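Side-chain contacts in nudix hydrolase DR_0079 (Deinococcus radiodurans, PDB 2O5F), which hydrolyses nucleoside 5'-di- and triphosphates to monophosphates with magnesium as cofactor, showing a marked preference for CDP and CTP: residues N38-L41 / Q47-I50; E143-R148 / E161-C166; R84-R87 / E93-A96. All coordinates share one frame; numbering follows the deposited sequence.

Interaction 1. Residues N38-L41 / Q47-I50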
# COMPACT_ATOMS: atom_id res chain seq x y z
N ASN A 38 -2.21 1.14 -1.95
CA ASN A 38 -1.81 0.70 -0.63
C ASN A 38 -3.09 0.26 0.06
O ASN A 38 -4.16 0.82 -0.18
CB ASN A 38 -1.15 1.84 0.16
CG ASN A 38 0.29 2.09 -0.27
OD1 ASN A 38 1.13 1.21 -0.19
ND2 ASN A 38 0.57 3.31 -0.72
N ALA A 39 -2.99 -0.77 0.89
CA ALA A 39 -4.17 -1.24 1.61
C ALA A 39 -3.78 -1.80 2.96
O ALA A 39 -2.66 -2.25 3.16
CB ALA A 39 -4.90 -2.31 0.79
N PHE A 40 -4.74 -1.73 3.87
CA PHE A 40 -4.57 -2.23 5.22
C PHE A 40 -5.63 -3.28 5.45
O PHE A 40 -6.79 -3.10 5.07
CB PHE A 40 -4.75 -1.11 6.24
CG PHE A 40 -3.61 -0.14 6.29
CD1 PHE A 40 -2.38 -0.53 6.81
CD2 PHE A 40 -3.76 1.16 5.83
CE1 PHE A 40 -1.31 0.37 6.88
CE2 PHE A 40 -2.69 2.07 5.88
CZ PHE A 40 -1.46 1.66 6.41
N LEU A 41 -5.22 -4.39 6.04
CA LEU A 41 -6.14 -5.47 6.39
C LEU A 41 -6.43 -5.23 7.87
O LEU A 41 -5.51 -5.29 8.70
CB LEU A 41 -5.44 -6.82 6.20
CG LEU A 41 -6.23 -8.07 6.60
CD1 LEU A 41 -7.41 -8.26 5.66
CD2 LEU A 41 -5.31 -9.29 6.55
N GLN A 47 -7.04 -4.08 14.81
CA GLN A 47 -5.61 -4.25 14.54
C GLN A 47 -5.39 -4.35 13.03
O GLN A 47 -6.27 -4.80 12.30
CB GLN A 47 -5.10 -5.52 15.21
CG GLN A 47 -5.23 -5.51 16.73
CD GLN A 47 -4.98 -6.88 17.32
OE1 GLN A 47 -5.57 -7.87 16.88
NE2 GLN A 47 -4.13 -6.95 18.34
N LEU A 48 -4.22 -3.94 12.58
CA LEU A 48 -3.88 -4.01 11.16
C LEU A 48 -2.83 -5.11 10.99
O LEU A 48 -1.93 -5.24 11.82
CB LEU A 48 -3.30 -2.66 10.70
CG LEU A 48 -4.10 -1.39 11.02
CD1 LEU A 48 -3.31 -0.17 10.56
CD2 LEU A 48 -5.47 -1.42 10.34
N TRP A 49 -2.94 -5.92 9.94
CA TRP A 49 -1.94 -6.96 9.75
C TRP A 49 -0.76 -6.32 9.04
O TRP A 49 -0.85 -5.95 7.87
CB TRP A 49 -2.48 -8.12 8.91
CG TRP A 49 -1.56 -9.32 8.93
CD1 TRP A 49 -1.40 -10.22 9.95
CD2 TRP A 49 -0.65 -9.73 7.90
NE1 TRP A 49 -0.45 -11.16 9.61
CE2 TRP A 49 0.03 -10.88 8.36
CE3 TRP A 49 -0.35 -9.23 6.62
CZ2 TRP A 49 0.99 -11.54 7.60
CZ3 TRP A 49 0.62 -9.89 5.85
CH2 TRP A 49 1.28 -11.03 6.35
N ILE A 50 0.35 -6.21 9.76
CA ILE A 50 1.53 -5.55 9.21
C ILE A 50 2.63 -6.53 8.88
O ILE A 50 3.22 -7.16 9.77
CB ILE A 50 2.06 -4.50 10.22
CG1 ILE A 50 0.96 -3.48 10.54
CG2 ILE A 50 3.28 -3.80 9.64
CD1 ILE A 50 0.44 -2.73 9.30
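The carbonyl oxygen of Leu41 is gripped twice by the second strand. Trp49 N donates a hydrogen bond to Leu41 O at 2.9 Å, with an N-H...O angle of 156°. Leu48 CA adds a CA-H...O contact to the same Leu41 O at 3.2 Å, so two neighbouring backbone groups, Leu48 CA-H and Trp49 N-H, converge on one oxygen. The local strand directions lie 116° apart, far from antiparallel, and this is the one backbone hydrogen bond that joins the two segments; side chains supply the rest of the contact. On one side of the bond, Leu41 CD2 rests on Trp49 CB at 3.9 Å. CB is the atom of the tryptophan that meets Leu41 most closely; with CG anti to the backbone N (chi1 -169°), the indole leads away. On the other side, Leu48 slants across Phe40, and its CD1 lies 3.9 Å from Phe40 CD1, oblique to the ring. Ile50 CD1 comes to the ring edge, near its plane, 4.3 Å from Phe40 CE1. Phe40 CG is anti to its carbonyl carbon, and from there the ring reaches both aliphatic tips. Ser67 OG, hydrogen-bonded to Leu41 N and Trp49 O, ties the strands a second time. The contact is buried in the Nudix fold, where strand 35-42 belongs to the mixed four-stranded sheet and strand 48-52, reached by a short connection, pairs instead with strand 136-140. Trp49 meets Trp139 edge-to-face and touches Leu90 of helix 78-90, while Phe40 packs against Leu159, Leu162 and Val163 of helix 159-166.

Interaction 2. Residues E143-R148 / E161-C166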
# COMPACT_ATOMS: atom_id res chain seq x y z
N GLU A 143 -1.42 2.31 17.28
CA GLU A 143 -0.62 2.94 18.33
C GLU A 143 0.74 2.27 18.50
O GLU A 143 1.78 2.93 18.56
CB GLU A 143 -1.37 2.87 19.67
CG GLU A 143 -0.61 3.51 20.82
CD GLU A 143 -1.25 3.22 22.17
OE1 GLU A 143 -1.13 2.07 22.66
OE2 GLU A 143 -1.88 4.14 22.74
N HIS A 144 0.73 0.94 18.60
CA HIS A 144 1.96 0.17 18.76
C HIS A 144 2.82 0.27 17.50
O HIS A 144 4.05 0.38 17.58
CB HIS A 144 1.63 -1.30 19.04
CG HIS A 144 1.20 -1.58 20.44
ND1 HIS A 144 0.66 -2.78 20.84
CD2 HIS A 144 1.24 -0.80 21.56
CE1 HIS A 144 0.38 -2.74 22.13
NE2 HIS A 144 0.72 -1.55 22.59
N LEU A 145 2.18 0.24 16.34
CA LEU A 145 2.92 0.33 15.08
C LEU A 145 3.65 1.67 14.98
O LEU A 145 4.85 1.72 14.69
CB LEU A 145 1.98 0.19 13.89
CG LEU A 145 2.60 0.43 12.51
CD1 LEU A 145 3.77 -0.55 12.29
CD2 LEU A 145 1.53 0.23 11.42
N LEU A 146 2.92 2.75 15.22
CA LEU A 146 3.52 4.09 15.15
C LEU A 146 4.64 4.23 16.19
O LEU A 146 5.67 4.88 15.93
CB LEU A 146 2.43 5.15 15.38
CG LEU A 146 1.45 5.31 14.21
CD1 LEU A 146 0.36 6.33 14.56
CD2 LEU A 146 2.23 5.76 12.97
N ALA A 147 4.45 3.63 17.36
CA ALA A 147 5.48 3.69 18.40
C ALA A 147 6.79 3.05 17.90
O ALA A 147 7.86 3.61 18.11
CB ALA A 147 4.99 2.99 19.67
N ARG A 148 6.70 1.89 17.26
CA ARG A 148 7.88 1.21 16.73
C ARG A 148 8.59 2.08 15.71
O ARG A 148 9.82 2.18 15.71
CB ARG A 148 7.51 -0.11 16.06
CG ARG A 148 7.02 -1.23 16.97
CD ARG A 148 6.86 -2.51 16.15
NE ARG A 148 6.30 -3.62 16.93
CZ ARG A 148 6.15 -4.85 16.46
NH1 ARG A 148 5.62 -5.80 17.23
NH2 ARG A 148 6.54 -5.15 15.22
N GLU A 161 2.90 7.84 7.88
CA GLU A 161 1.99 8.89 7.41
C GLU A 161 0.63 8.31 6.97
O GLU A 161 -0.41 8.91 7.24
CB GLU A 161 2.63 9.69 6.26
CG GLU A 161 1.70 10.75 5.63
CD GLU A 161 2.44 11.77 4.75
OE1 GLU A 161 3.59 11.50 4.34
OE2 GLU A 161 1.86 12.83 4.45
N LEU A 162 0.64 7.16 6.31
CA LEU A 162 -0.62 6.54 5.88
C LEU A 162 -1.48 6.15 7.07
O LEU A 162 -2.71 6.32 7.06
CB LEU A 162 -0.36 5.30 5.02
CG LEU A 162 0.06 5.58 3.57
CD1 LEU A 162 0.32 4.25 2.86
CD2 LEU A 162 -1.05 6.36 2.85
N VAL A 163 -0.83 5.61 8.10
CA VAL A 163 -1.56 5.20 9.30
C VAL A 163 -2.16 6.41 10.01
O VAL A 163 -3.32 6.39 10.42
CB VAL A 163 -0.64 4.44 10.28
CG1 VAL A 163 -1.35 4.23 11.62
CG2 VAL A 163 -0.24 3.11 9.69
N ARG A 164 -1.36 7.47 10.14
CA ARG A 164 -1.85 8.68 10.79
C ARG A 164 -2.95 9.37 9.99
O ARG A 164 -3.95 9.81 10.55
CB ARG A 164 -0.70 9.66 11.04
CG ARG A 164 0.25 9.23 12.14
CD ARG A 164 1.13 10.38 12.60
NE ARG A 164 1.73 10.10 13.91
CZ ARG A 164 2.88 9.47 14.09
NH1 ARG A 164 3.58 9.05 13.05
NH2 ARG A 164 3.32 9.23 15.32
N ARG A 165 -2.79 9.46 8.67
CA ARG A 165 -3.81 10.12 7.86
C ARG A 165 -5.09 9.30 7.70
O ARG A 165 -6.18 9.87 7.62
CB ARG A 165 -3.26 10.47 6.47
CG ARG A 165 -2.28 11.63 6.46
CD ARG A 165 -1.73 11.85 5.06
NE ARG A 165 -0.81 12.99 4.99
CZ ARG A 165 -1.17 14.26 5.01
NH1 ARG A 165 -2.45 14.59 5.09
NH2 ARG A 165 -0.25 15.22 4.94
N CYS A 166 -4.96 7.98 7.67
CA CYS A 166 -6.13 7.13 7.50
C CYS A 166 -6.84 6.74 8.79
O CYS A 166 -8.04 6.48 8.78
CB CYS A 166 -5.76 5.86 6.72
SG CYS A 166 -5.22 6.17 5.02
O HOH W 1 5.85 7.14 14.26
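Two C-terminal helices of the Nudix domain, 142-151 and 159-166, pack here in a roughly antiparallel pair, their local axes 10.5 Å apart and crossing at -143°. Leu146 makes the largest share of the contact. Its isobutyl group meets Val163 tip to tip, with Leu146 CG 4.0 Å from Val163 CG1, and it also slants across the side chain of Arg164. That arginine is extended from CG to NE and brings its guanidinium over the leucine: Leu146 CD2 sits over one face, offset toward the rim and 3.6 Å from Arg164 NH1, while Leu146 CD1 lies 3.8 Å from Arg164 CG. At the edge of the same guanidinium, in its plane, a water accepts from Arg164 NH1 (3.2 Å) and donates to Leu146 O (2.8 Å), a bridge from the side chain of one helix to the backbone of the other. An alanine in place of Leu146 would remove both methyl tips and is likely to leave Val163 CG1 poorly covered and the Arg164 guanidinium freer to swing. Deeper in, Leu145 CD2 touches Val163 CG2 at 3.8 Å; with CG1 anti to the backbone N (chi1 170°), Val163 offers one methyl to each leucine. The result is a helical hairpin with an apolar inner side and an arginine-water outer margin, of which helix 159-166 lies against the mixed sheet of the alpha-plus-beta Nudix fold.

Interaction 3. Residues R84-R87 / E93-A96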
# COMPACT_ATOMS: atom_id res chain seq x y z
N ARG A 84 -4.77 -7.25 -8.01
CA ARG A 84 -3.56 -7.96 -8.42
C ARG A 84 -2.54 -8.11 -7.29
O ARG A 84 -2.04 -9.20 -7.04
CB ARG A 84 -2.93 -7.24 -9.62
CG ARG A 84 -1.59 -7.82 -10.08
CD ARG A 84 -1.07 -7.11 -11.33
NE ARG A 84 -0.98 -5.65 -11.19
CZ ARG A 84 -0.10 -5.03 -10.40
NH1 ARG A 84 0.77 -5.72 -9.67
NH2 ARG A 84 -0.08 -3.70 -10.36
N GLU A 85 -2.23 -7.01 -6.61
CA GLU A 85 -1.26 -7.05 -5.51
C GLU A 85 -1.75 -7.88 -4.33
O GLU A 85 -0.97 -8.59 -3.70
CB GLU A 85 -0.92 -5.63 -5.04
CG GLU A 85 -0.21 -4.76 -6.07
CD GLU A 85 1.26 -5.12 -6.25
OE1 GLU A 85 1.94 -4.48 -7.09
OE2 GLU A 85 1.75 -6.05 -5.57
N ALA A 86 -3.04 -7.79 -4.02
CA ALA A 86 -3.60 -8.55 -2.91
C ALA A 86 -3.45 -10.04 -3.15
O ALA A 86 -3.14 -10.80 -2.24
CB ALA A 86 -5.08 -8.20 -2.71
N ARG A 87 -3.68 -10.48 -4.38
CA ARG A 87 -3.55 -11.91 -4.64
C ARG A 87 -2.10 -12.38 -4.75
O ARG A 87 -1.78 -13.48 -4.31
CB ARG A 87 -4.35 -12.31 -5.88
CG ARG A 87 -3.88 -11.69 -7.16
CD ARG A 87 -5.00 -11.78 -8.18
NE ARG A 87 -5.60 -13.11 -8.21
CZ ARG A 87 -6.78 -13.37 -8.77
NH1 ARG A 87 -7.47 -12.39 -9.34
NH2 ARG A 87 -7.26 -14.60 -8.76
N GLU A 93 -8.32 -12.87 -2.36
CA GLU A 93 -9.23 -12.48 -3.42
C GLU A 93 -10.08 -11.37 -2.80
O GLU A 93 -10.96 -11.66 -1.99
CB GLU A 93 -10.12 -13.66 -3.80
CG GLU A 93 -9.39 -14.97 -4.02
CD GLU A 93 -8.77 -15.09 -5.40
OE1 GLU A 93 -7.85 -14.30 -5.72
OE2 GLU A 93 -9.21 -15.97 -6.17
N ILE A 94 -9.83 -10.12 -3.16
CA ILE A 94 -10.59 -9.01 -2.58
C ILE A 94 -12.09 -9.17 -2.78
O ILE A 94 -12.89 -8.73 -1.96
CB ILE A 94 -10.14 -7.63 -3.14
CG1 ILE A 94 -10.45 -7.54 -4.64
CG2 ILE A 94 -8.65 -7.43 -2.89
CD1 ILE A 94 -10.12 -6.16 -5.23
N ASP A 95 -12.47 -9.81 -3.88
CA ASP A 95 -13.89 -10.02 -4.18
C ASP A 95 -14.52 -10.99 -3.19
O ASP A 95 -15.74 -11.04 -3.04
CB ASP A 95 -14.05 -10.53 -5.61
CG ASP A 95 -13.45 -9.59 -6.64
OD1 ASP A 95 -13.78 -8.38 -6.61
OD2 ASP A 95 -12.64 -10.04 -7.48
N ALA A 96 -13.68 -11.76 -2.50
CA ALA A 96 -14.17 -12.74 -1.52
C ALA A 96 -14.27 -12.14 -0.13
O ALA A 96 -14.73 -12.79 0.81
CB ALA A 96 -13.24 -13.95 -1.50
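Arg87 and Glu93 meet with their flat groups almost perpendicular, the guanidinium and carboxylate planes 83° apart. Glu93 OE1 hangs over one face of the guanidinium, offset toward its rim, and comes 3.1 Å from Arg87 NH2. It also lies 3.4 Å from Arg87 CZ, well out of the guanidinium plane, so no N-H points at it and this salt bridge works through charge alone. Glu93 OE2 stands farther off, 3.5 Å from Arg87 NH2. Both chains fold to make the meeting: Arg87 CG is wedged between its backbone N and carbonyl carbon (chi1 64°) and the chain bends again at chi3, while Glu93 is kinked at chi2. The arginine belongs to the Nudix box, whose helix 78-90 also carries Glu85 and Glu89, inferred to bind magnesium; the glutamate lies in the connection from that helix to strand 98-105. Beneath the charged pair the same two elements meet through apolar groups, Ala86 CB lying 3.7 Å from Ile94 CG2. Ile94 further touches Phe82 and Arg83 of the helix, and Arg83 forms a salt bridge with Asp95. Toward the probable metal site, Arg84 NH1 makes a weak hydrogen bond, part of a salt bridge, to Glu85 OE1 at 3.1 Å. Arg84 is itself held by a salt bridge from NE to Glu76 and a hydrogen bond from NH2 to the carbonyl oxygen of Ala71.

How the interactions relate
Along the chain the contacts follow in the order 1, 3, 2, each closing before the next opens, all within the Nudix domain. Interactions 1 and 2 have centres 11 Å apart and touch directly: Phe40 CZ lies 3.8 Å from Val163 CG2, and Ile50 CD1 lies 3.8 Å from Leu145 CD2, so the two contacts pack into one another. Interaction 3 stands apart, its centre 14 Å from that of interaction 1 and 24 Å from that of interaction 2, which lies on the opposite side of the chain's centre. Strand 35-42 is thus covered on one face by the Nudix-box helix, which carries the probable magnesium ligands, and on the other by helix 159-166.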